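Long-range contacts in Ral guanine nucleotide dissociation stimulator-like 2 (Mus musculus, PDB 4JGW), which probably acts as a guanine nucleotide exchange factor for small G proteins and associates in vitro with the GTP-bound forms of Rap1A and H-Ras: residues Asp72-Thr82 with Phe416-Leu426; Ser320-Ala328 with Ser462-Pro471. One frame throughout, in Å; residues are numbered along the deposited sequence.

Interaction 1 of 2, residues Asp72-Thr82 with Phe416-Leu426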
loop_
_atom_site.group_PDB
_atom_site.type_symbol
_atom_site.label_atom_id
_atom_site.label_comp_id
_atom_site.label_asym_id
_atom_site.label_seq_id
_atom_site.Cartn_x
_atom_site.Cartn_y
_atom_site.Cartn_z
ATOM N N ASP A 72 9.318 14.118 18.514
ATOM C CA ASP A 72 8.193 13.295 18.068
ATOM C C ASP A 72 8.385 12.999 16.579
ATOM O O ASP A 72 7.676 13.544 15.725
ATOM C CB ASP A 72 6.875 14.045 18.326
ATOM C CG ASP A 72 5.631 13.178 18.125
ATOM O OD1 ASP A 72 5.743 11.977 17.788
ATOM O OD2 ASP A 72 4.519 13.719 18.313
ATOM N N MET A 73 9.361 12.145 16.271
ATOM C CA MET A 73 9.783 11.951 14.878
ATOM C C MET A 73 8.769 11.270 13.949
ATOM O O MET A 73 8.808 11.489 12.740
ATOM C CB MET A 73 11.180 11.310 14.765
ATOM C CG MET A 73 11.686 10.577 15.988
ATOM S SD MET A 73 13.429 10.115 15.847
ATOM C CE MET A 73 14.249 11.464 16.691
ATOM N N MET A 74 7.859 10.473 14.505
ATOM C CA MET A 74 6.830 9.832 13.686
ATOM C C MET A 74 5.681 10.778 13.315
ATOM O O MET A 74 4.986 10.550 12.325
ATOM C CB MET A 74 6.285 8.559 14.348
ATOM C CG MET A 74 5.432 7.705 13.399
ATOM S SD MET A 74 4.669 6.241 14.121
ATOM C CE MET A 74 6.104 5.196 14.388
ATOM N N PHE A 75 5.496 11.841 14.098
ATOM C CA PHE A 75 4.308 12.689 13.972
ATOM C C PHE A 75 4.082 13.278 12.580
ATOM O O PHE A 75 3.009 13.106 12.004
ATOM C CB PHE A 75 4.298 13.813 15.011
ATOM C CG PHE A 75 3.072 14.675 14.939
ATOM C CD1 PHE A 75 1.890 14.271 15.548
ATOM C CD2 PHE A 75 3.088 15.873 14.233
ATOM C CE1 PHE A 75 0.748 15.052 15.469
ATOM C CE2 PHE A 75 1.948 16.664 14.150
ATOM C CZ PHE A 75 0.778 16.254 14.770
ATOM N N THR A 76 5.088 13.982 12.067
ATOM C CA THR A 76 4.992 14.677 10.785
ATOM C C THR A 76 4.677 13.739 9.606
ATOM O O THR A 76 3.708 13.977 8.887
ATOM C CB THR A 76 6.259 15.535 10.510
ATOM O OG1 THR A 76 6.480 16.420 11.616
ATOM C CG2 THR A 76 6.115 16.350 9.229
ATOM N N PRO A 77 5.480 12.671 9.407
ATOM C CA PRO A 77 5.166 11.781 8.284
ATOM C C PRO A 77 3.848 11.019 8.460
ATOM O O PRO A 77 3.142 10.792 7.478
ATOM C CB PRO A 77 6.356 10.814 8.254
ATOM C CG PRO A 77 6.922 10.858 9.632
ATOM C CD PRO A 77 6.724 12.266 10.091
ATOM N N ALA A 78 3.524 10.643 9.697
ATOM C CA ALA A 78 2.268 9.955 9.999
ATOM C C ALA A 78 1.049 10.821 9.700
ATOM O O ALA A 78 0.095 10.348 9.084
ATOM C CB ALA A 78 2.243 9.473 11.448
ATOM N N LEU A 79 1.083 12.081 10.135
ATOM C CA LEU A 79 -0.029 13.005 9.898
ATOM C C LEU A 79 -0.204 13.248 8.400
ATOM O O LEU A 79 -1.318 13.164 7.882
ATOM C CB LEU A 79 0.186 14.345 10.619
ATOM C CG LEU A 79 -1.004 15.159 11.172
ATOM C CD1 LEU A 79 -0.585 16.598 11.435
ATOM C CD2 LEU A 79 -2.257 15.145 10.298
ATOM N N LEU A 80 0.904 13.535 7.716
ATOM C CA LEU A 80 0.884 13.812 6.280
ATOM C C LEU A 80 0.396 12.621 5.460
ATOM O O LEU A 80 -0.260 12.802 4.438
ATOM C CB LEU A 80 2.262 14.273 5.783
ATOM C CG LEU A 80 2.791 15.635 6.257
ATOM C CD1 LEU A 80 4.182 15.894 5.694
ATOM C CD2 LEU A 80 1.843 16.786 5.905
ATOM N N ALA A 81 0.715 11.412 5.917
ATOM C CA ALA A 81 0.336 10.190 5.209
ATOM C C ALA A 81 -1.110 9.757 5.463
ATOM O O ALA A 81 -1.753 9.201 4.574
ATOM C CB ALA A 81 1.294 9.058 5.548
ATOM N N THR A 82 -1.614 10.014 6.670
ATOM C CA THR A 82 -2.931 9.517 7.082
ATOM C C THR A 82 -4.051 10.569 7.104
ATOM O O THR A 82 -5.206 10.225 7.349
ATOM C CB THR A 82 -2.880 8.832 8.474
ATOM O OG1 THR A 82 -2.509 9.791 9.474
ATOM C CG2 THR A 82 -1.892 7.668 8.484
ATOM N N PHE A 416 -4.663 10.063 17.779
ATOM C CA PHE A 416 -3.505 9.985 16.891
ATOM C C PHE A 416 -2.737 8.669 16.995
ATOM O O PHE A 416 -2.052 8.281 16.050
ATOM C CB PHE A 416 -2.570 11.186 17.068
ATOM C CG PHE A 416 -1.716 11.465 15.859
ATOM C CD1 PHE A 416 -2.225 12.193 14.787
ATOM C CD2 PHE A 416 -0.407 10.990 15.785
ATOM C CE1 PHE A 416 -1.444 12.451 13.661
ATOM C CE2 PHE A 416 0.380 11.238 14.666
ATOM C CZ PHE A 416 -0.137 11.973 13.602
ATOM N N ASP A 417 -2.865 7.986 18.134
ATOM C CA ASP A 417 -2.304 6.644 18.306
ATOM C C ASP A 417 -2.699 5.730 17.147
ATOM O O ASP A 417 -1.862 5.002 16.610
ATOM C CB ASP A 417 -2.759 6.027 19.633
ATOM C CG ASP A 417 -2.039 6.614 20.837
ATOM O OD1 ASP A 417 -1.135 7.458 20.657
ATOM O OD2 ASP A 417 -2.379 6.223 21.972
ATOM N N LYS A 418 -3.974 5.790 16.765
ATOM C CA LYS A 418 -4.495 5.043 15.620
ATOM C C LYS A 418 -3.688 5.338 14.354
ATOM O O LYS A 418 -3.352 4.424 13.598
ATOM C CB LYS A 418 -5.978 5.376 15.396
ATOM C CG LYS A 418 -6.609 4.669 14.202
ATOM C CD LYS A 418 -8.118 4.849 14.165
ATOM C CE LYS A 418 -8.722 4.038 13.024
ATOM N NZ LYS A 418 -10.200 3.906 13.134
ATOM N N ARG A 419 -3.374 6.615 14.146
ATOM C CA ARG A 419 -2.673 7.067 12.941
ATOM C C ARG A 419 -1.209 6.627 12.906
ATOM O O ARG A 419 -0.650 6.406 11.829
ATOM C CB ARG A 419 -2.786 8.590 12.780
ATOM C CG ARG A 419 -4.215 9.133 12.823
ATOM C CD ARG A 419 -5.120 8.438 11.813
ATOM N NE ARG A 419 -6.537 8.652 12.099
ATOM C CZ ARG A 419 -7.534 7.986 11.518
ATOM N NH1 ARG A 419 -7.283 7.048 10.614
ATOM N NH2 ARG A 419 -8.789 8.256 11.846
ATOM N N ARG A 420 -0.599 6.505 14.086
ATOM C CA ARG A 420 0.771 6.005 14.208
ATOM C C ARG A 420 0.842 4.534 13.823
ATOM O O ARG A 420 1.763 4.112 13.118
ATOM C CB ARG A 420 1.291 6.185 15.636
ATOM C CG ARG A 420 1.650 7.609 15.991
ATOM C CD ARG A 420 2.206 7.712 17.403
ATOM N NE ARG A 420 2.147 9.096 17.861
ATOM C CZ ARG A 420 3.116 9.990 17.703
ATOM N NH1 ARG A 420 4.261 9.650 17.114
ATOM N NH2 ARG A 420 2.940 11.228 18.144
ATOM N N LYS A 421 -0.137 3.766 14.301
ATOM C CA LYS A 421 -0.245 2.340 14.007
ATOM C C LYS A 421 -0.531 2.117 12.524
ATOM O O LYS A 421 -0.068 1.140 11.934
ATOM C CB LYS A 421 -1.341 1.697 14.860
ATOM C CG LYS A 421 -1.082 1.748 16.360
ATOM C CD LYS A 421 -2.216 1.098 17.138
ATOM C CE LYS A 421 -2.090 1.377 18.631
ATOM N NZ LYS A 421 -3.058 0.570 19.424
ATOM N N GLU A 422 -1.289 3.036 11.932
ATOM C CA GLU A 422 -1.542 3.021 10.497
ATOM C C GLU A 422 -0.268 3.324 9.707
ATOM O O GLU A 422 0.055 2.611 8.755
ATOM C CB GLU A 422 -2.667 3.993 10.134
ATOM C CG GLU A 422 -4.055 3.436 10.439
ATOM C CD GLU A 422 -5.176 4.421 10.184
ATOM O OE1 GLU A 422 -4.934 5.643 10.227
ATOM O OE2 GLU A 422 -6.313 3.968 9.943
ATOM N N PHE A 423 0.458 4.362 10.120
ATOM C CA PHE A 423 1.725 4.718 9.478
ATOM C C PHE A 423 2.751 3.584 9.537
ATOM O O PHE A 423 3.467 3.354 8.569
ATOM C CB PHE A 423 2.311 6.012 10.062
ATOM C CG PHE A 423 3.628 6.418 9.439
ATOM C CD1 PHE A 423 3.672 6.950 8.151
ATOM C CD2 PHE A 423 4.821 6.259 10.138
ATOM C CE1 PHE A 423 4.883 7.317 7.574
ATOM C CE2 PHE A 423 6.041 6.629 9.573
ATOM C CZ PHE A 423 6.074 7.157 8.287
ATOM N N ALA A 424 2.809 2.877 10.666
ATOM C CA ALA A 424 3.689 1.715 10.816
ATOM C C ALA A 424 3.511 0.729 9.662
ATOM O O ALA A 424 4.490 0.294 9.050
ATOM C CB ALA A 424 3.446 1.022 12.162
ATOM N N ILE A 425 2.255 0.392 9.370
ATOM C CA ILE A 425 1.913 -0.506 8.267
ATOM C C ILE A 425 2.242 0.138 6.921
ATOM O O ILE A 425 2.755 -0.525 6.020
ATOM C CB ILE A 425 0.420 -0.928 8.324
ATOM C CG1 ILE A 425 0.161 -1.797 9.560
ATOM C CG2 ILE A 425 0.007 -1.676 7.051
ATOM C CD1 ILE A 425 -1.280 -1.744 10.068
ATOM N N LEU A 426 1.955 1.434 6.799
ATOM C CA LEU A 426 2.232 2.174 5.571
ATOM C C LEU A 426 3.726 2.229 5.254
ATOM O O LEU A 426 4.114 2.137 4.088
ATOM C CB LEU A 426 1.645 3.591 5.627
ATOM C CG LEU A 426 0.127 3.799 5.718
ATOM C CD1 LEU A 426 -0.216 5.259 5.459
ATOM C CD2 LEU A 426 -0.653 2.893 4.765
#

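Interaction 2 of 2, residues Ser320-Ala328 with Ser462-Pro471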
loop_
_atom_site.group_PDB
_atom_site.type_symbol
_atom_site.label_atom_id
_atom_site.label_comp_id
_atom_site.label_asym_id
_atom_site.label_seq_id
_atom_site.Cartn_x
_atom_site.Cartn_y
_atom_site.Cartn_z
ATOM N N SER A 320 -13.283 -23.431 -5.894
ATOM C CA SER A 320 -14.276 -24.505 -6.053
ATOM C C SER A 320 -14.341 -25.127 -7.460
ATOM O O SER A 320 -14.235 -26.348 -7.582
ATOM C CB SER A 320 -15.670 -24.049 -5.595
ATOM O OG SER A 320 -15.748 -23.969 -4.182
ATOM N N PRO A 321 -14.497 -24.301 -8.520
ATOM C CA PRO A 321 -14.595 -24.888 -9.866
ATOM C C PRO A 321 -13.308 -25.548 -10.393
ATOM O O PRO A 321 -13.355 -26.250 -11.406
ATOM C CB PRO A 321 -14.986 -23.693 -10.746
ATOM C CG PRO A 321 -14.527 -22.499 -9.997
ATOM C CD PRO A 321 -14.681 -22.836 -8.551
ATOM N N ILE A 322 -12.181 -25.326 -9.720
ATOM C CA ILE A 322 -10.912 -25.949 -10.114
ATOM C C ILE A 322 -10.546 -27.109 -9.185
ATOM O O ILE A 322 -9.982 -28.114 -9.628
ATOM C CB ILE A 322 -9.753 -24.910 -10.206
ATOM C CG1 ILE A 322 -10.120 -23.756 -11.155
ATOM C CG2 ILE A 322 -8.436 -25.576 -10.623
ATOM C CD1 ILE A 322 -10.546 -24.176 -12.564
ATOM N N HIS A 323 -10.875 -26.962 -7.903
ATOM C CA HIS A 323 -10.696 -28.027 -6.913
ATOM C C HIS A 323 -11.524 -29.262 -7.283
ATOM O O HIS A 323 -11.068 -30.392 -7.106
ATOM C CB HIS A 323 -11.077 -27.520 -5.515
ATOM C CG HIS A 323 -10.757 -28.480 -4.411
ATOM N ND1 HIS A 323 -9.480 -28.647 -3.915
ATOM C CD2 HIS A 323 -11.549 -29.316 -3.698
ATOM C CE1 HIS A 323 -9.500 -29.550 -2.951
ATOM N NE2 HIS A 323 -10.742 -29.972 -2.800
ATOM N N ARG A 324 -12.729 -29.021 -7.806
ATOM C CA ARG A 324 -13.663 -30.064 -8.260
ATOM C C ARG A 324 -13.081 -31.078 -9.243
ATOM O O ARG A 324 -13.510 -32.234 -9.276
ATOM C CB ARG A 324 -14.867 -29.418 -8.948
ATOM C CG ARG A 324 -16.029 -29.073 -8.045
ATOM C CD ARG A 324 -17.299 -28.879 -8.864
ATOM N NE ARG A 324 -17.927 -30.157 -9.202
ATOM C CZ ARG A 324 -17.815 -30.780 -10.375
ATOM N NH1 ARG A 324 -17.097 -30.254 -11.361
ATOM N NH2 ARG A 324 -18.433 -31.937 -10.563
ATOM N N LEU A 325 -12.127 -30.631 -10.056
ATOM C CA LEU A 325 -11.653 -31.400 -11.204
ATOM C C LEU A 325 -10.722 -32.547 -10.805
ATOM O O LEU A 325 -9.522 -32.518 -11.083
ATOM C CB LEU A 325 -10.989 -30.469 -12.228
ATOM C CG LEU A 325 -11.781 -29.221 -12.639
ATOM C CD1 LEU A 325 -10.883 -28.219 -13.346
ATOM C CD2 LEU A 325 -12.998 -29.567 -13.501
ATOM N N ARG A 326 -11.305 -33.564 -10.171
ATOM C CA ARG A 326 -10.549 -34.683 -9.599
ATOM C C ARG A 326 -9.898 -35.601 -10.627
ATOM O O ARG A 326 -8.886 -36.241 -10.333
ATOM C CB ARG A 326 -11.425 -35.495 -8.632
ATOM C CG ARG A 326 -11.626 -34.824 -7.276
ATOM C CD ARG A 326 -10.312 -34.759 -6.501
ATOM N NE ARG A 326 -10.060 -33.422 -5.973
ATOM C CZ ARG A 326 -8.852 -32.932 -5.705
ATOM N NH1 ARG A 326 -7.764 -33.662 -5.914
ATOM N NH2 ARG A 326 -8.732 -31.701 -5.231
ATOM N N ALA A 327 -10.476 -35.666 -11.825
ATOM C CA ALA A 327 -9.889 -36.443 -12.913
ATOM C C ALA A 327 -8.622 -35.755 -13.413
ATOM O O ALA A 327 -7.587 -36.400 -13.594
ATOM C CB ALA A 327 -10.890 -36.634 -14.046
ATOM N N ALA A 328 -8.714 -34.441 -13.613
ATOM C CA ALA A 328 -7.575 -33.625 -14.028
ATOM C C ALA A 328 -6.466 -33.632 -12.975
ATOM O O ALA A 328 -5.300 -33.857 -13.304
ATOM C CB ALA A 328 -8.022 -32.205 -14.331
ATOM N N SER A 462 -17.686 -20.124 -14.500
ATOM C CA SER A 462 -16.676 -21.128 -14.176
ATOM C C SER A 462 -17.265 -22.332 -13.441
ATOM O O SER A 462 -16.857 -23.472 -13.681
ATOM C CB SER A 462 -15.540 -20.504 -13.362
ATOM O OG SER A 462 -16.003 -20.012 -12.116
ATOM N N HIS A 463 -18.222 -22.072 -12.551
ATOM C CA HIS A 463 -18.943 -23.130 -11.846
ATOM C C HIS A 463 -19.737 -24.002 -12.821
ATOM O O HIS A 463 -19.792 -25.226 -12.668
ATOM C CB HIS A 463 -19.872 -22.536 -10.783
ATOM C CG HIS A 463 -20.652 -23.561 -10.021
ATOM N ND1 HIS A 463 -21.935 -23.927 -10.364
ATOM C CD2 HIS A 463 -20.328 -24.304 -8.935
ATOM C CE1 HIS A 463 -22.371 -24.847 -9.522
ATOM N NE2 HIS A 463 -21.414 -25.094 -8.644
ATOM N N ARG A 464 -20.336 -23.360 -13.822
ATOM C CA ARG A 464 -21.117 -24.047 -14.847
ATOM C C ARG A 464 -20.243 -24.944 -15.726
ATOM O O ARG A 464 -20.579 -26.107 -15.957
ATOM C CB ARG A 464 -21.873 -23.032 -15.709
ATOM C CG ARG A 464 -22.878 -23.648 -16.668
ATOM C CD ARG A 464 -23.047 -22.783 -17.903
ATOM N NE ARG A 464 -23.839 -23.450 -18.933
ATOM C CZ ARG A 464 -23.743 -23.197 -20.236
ATOM N NH1 ARG A 464 -22.877 -22.295 -20.685
ATOM N NH2 ARG A 464 -24.508 -23.856 -21.097
ATOM N N VAL A 465 -19.126 -24.397 -16.207
ATOM C CA VAL A 465 -18.209 -25.121 -17.095
ATOM C C VAL A 465 -17.569 -26.325 -16.399
ATOM O O VAL A 465 -17.436 -27.392 -17.003
ATOM C CB VAL A 465 -17.125 -24.184 -17.707
ATOM C CG1 VAL A 465 -16.115 -24.971 -18.538
ATOM C CG2 VAL A 465 -17.773 -23.108 -18.567
ATOM N N SER A 466 -17.192 -26.156 -15.132
ATOM C CA SER A 466 -16.616 -27.250 -14.343
ATOM C C SER A 466 -17.608 -28.391 -14.114
ATOM O O SER A 466 -17.211 -29.556 -14.047
ATOM C CB SER A 466 -16.076 -26.744 -13.004
ATOM O OG SER A 466 -17.110 -26.225 -12.193
ATOM N N CYS A 467 -18.889 -28.047 -13.992
ATOM C CA CYS A 467 -19.958 -29.042 -13.880
ATOM C C CYS A 467 -20.207 -29.747 -15.216
ATOM O O CYS A 467 -20.726 -30.864 -15.244
ATOM C CB CYS A 467 -21.250 -28.404 -13.355
ATOM S SG CYS A 467 -21.242 -28.036 -11.572
ATOM N N GLU A 468 -19.822 -29.091 -16.310
ATOM C CA GLU A 468 -19.946 -29.650 -17.659
ATOM C C GLU A 468 -18.746 -30.504 -18.077
ATOM O O GLU A 468 -18.920 -31.549 -18.709
ATOM C CB GLU A 468 -20.177 -28.536 -18.684
ATOM C CG GLU A 468 -21.592 -27.975 -18.681
ATOM C CD GLU A 468 -21.745 -26.717 -19.523
ATOM O OE1 GLU A 468 -20.870 -26.430 -20.373
ATOM O OE2 GLU A 468 -22.756 -26.012 -19.330
ATOM N N VAL A 469 -17.536 -30.059 -17.736
ATOM C CA VAL A 469 -16.318 -30.778 -18.138
ATOM C C VAL A 469 -15.978 -31.954 -17.217
ATOM O O VAL A 469 -15.337 -32.915 -17.642
ATOM C CB VAL A 469 -15.088 -29.840 -18.342
ATOM C CG1 VAL A 469 -15.353 -28.844 -19.468
ATOM C CG2 VAL A 469 -14.699 -29.124 -17.051
ATOM N N GLU A 470 -16.400 -31.860 -15.957
ATOM C CA GLU A 470 -16.343 -32.984 -15.020
ATOM C C GLU A 470 -17.639 -33.046 -14.202
ATOM O O GLU A 470 -17.753 -32.385 -13.167
ATOM C CB GLU A 470 -15.104 -32.907 -14.113
ATOM C CG GLU A 470 -13.817 -33.412 -14.770
ATOM C CD GLU A 470 -12.666 -33.618 -13.790
ATOM O OE1 GLU A 470 -12.887 -34.165 -12.689
ATOM O OE2 GLU A 470 -11.524 -33.247 -14.134
ATOM N N PRO A 471 -18.627 -33.833 -14.679
ATOM C CA PRO A 471 -19.952 -33.943 -14.052
ATOM C C PRO A 471 -19.917 -34.533 -12.641
ATOM O O PRO A 471 -18.985 -35.261 -12.297
ATOM C CB PRO A 471 -20.713 -34.885 -14.995
ATOM C CG PRO A 471 -19.979 -34.805 -16.297
ATOM C CD PRO A 471 -18.544 -34.642 -15.909
#

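Interaction 1 of 2, residues Asp72-Thr82 with Phe416-Leu426
R420 and F423 of helix 416-426 meet D72 and helix 75-82 in a near-perpendicular helix crossing (87°, axes 9.0 Å apart) that joins the N-terminal Ras-GEF (REM) region to the catalytic Ras-GEF (CDC25-homology) region. R420 grips D72 end-on: R420 NH1 lies 2.8 Å from D72 OD1, and NH2 reaches both OD1 and OD2, at 3.0 Å for the latter. Both oxygens offer their syn lone pairs, and the two flat groups are nearly coplanar. At the crossing itself A78 CB lies 3.7 Å from F423 CB, while the backbone N of A78 lies over one face of the F423 ring. CG of M74 and CB of P77 approach that ring obliquely. CD1 of F75 lies over one face of F416, the ring planes inclined at 32°; the backbone N of L79 lies at the F416 edge, and L79 CG touches CE1. T82 is a knob in the hole formed by R419, E422, F423 and L426. In the second shell, H62 and the backbone N of L51 bond to D72 OD2, and L51 O accepts from R420 NH2, tying the salt bridge to strand 46-54. With chi1 at 64°, T82 OG1 turns back along its own helix and donates to A78 O at 2.7 Å.

Interaction 2 of 2, residues Ser320-Ala328 with Ser462-Pro471
E470, just past the end of helix 462-469, sends its carboxylate to the backbone of A327 and A328 in the first turn of a helix of the Ras-GEF (CDC25-homology) region. E470 OE1 accepts from A327 N at 3.0 Å in a nearly straight bond (168°), and E470 OE2 from A328 N at 3.1 Å; both donors stand somewhat out of the carboxylate plane. Extended beyond CG, the E470 chain passes L325, whose CD2 also touches V469 CG2. The close-packed end lies around P321: P321 CB rests 3.5 Å from S462 O, its CG meets S462 OG, which is bonded to E459 O, and its carbonyl O faces S466 CB. Helix 244-264 lies behind, V261 against S462 and V264 against L325. R324 forms a polar, partly exposed but well-bonded margin, bent at chi3 (81°): R324 NH2 and NH1 both bond to E470 O, at 2.7 and 2.9 Å, and NH1 adds a weak bond to S466 O. The loose side belongs to exposed H463 and P471, which touch little across the contact. The E470 carboxylate would probably be stabilised by the partial positive charge of the helix start it meets, and the R324 guanidinium by the E470 carbonyl at the other helix's C-terminal end.

Interaction 1 and interaction 2 lie on opposite sides of the chain's centre, their own centres about 47 Å apart and their nearest atoms about 29 Å apart, with no direct touch. Their segments alternate along the sequence: 72-82, 320-328, 416-426, 462-471. Interaction 1 joins the N-terminal Ras-GEF region to helix 416-436, which follows strand 414-415, the edge strand added to the sheet of strands 11-21, 24-33 and 46-54. Interaction 2 stays within the Ras-GEF region, where the last modelled helix, 459-469, packs beside helices 320-323 and 326-330. One contact thus lies between the two regions and helps join them, while the other packs the C-terminal end of the modelled chain against the rest of the Ras-GEF region.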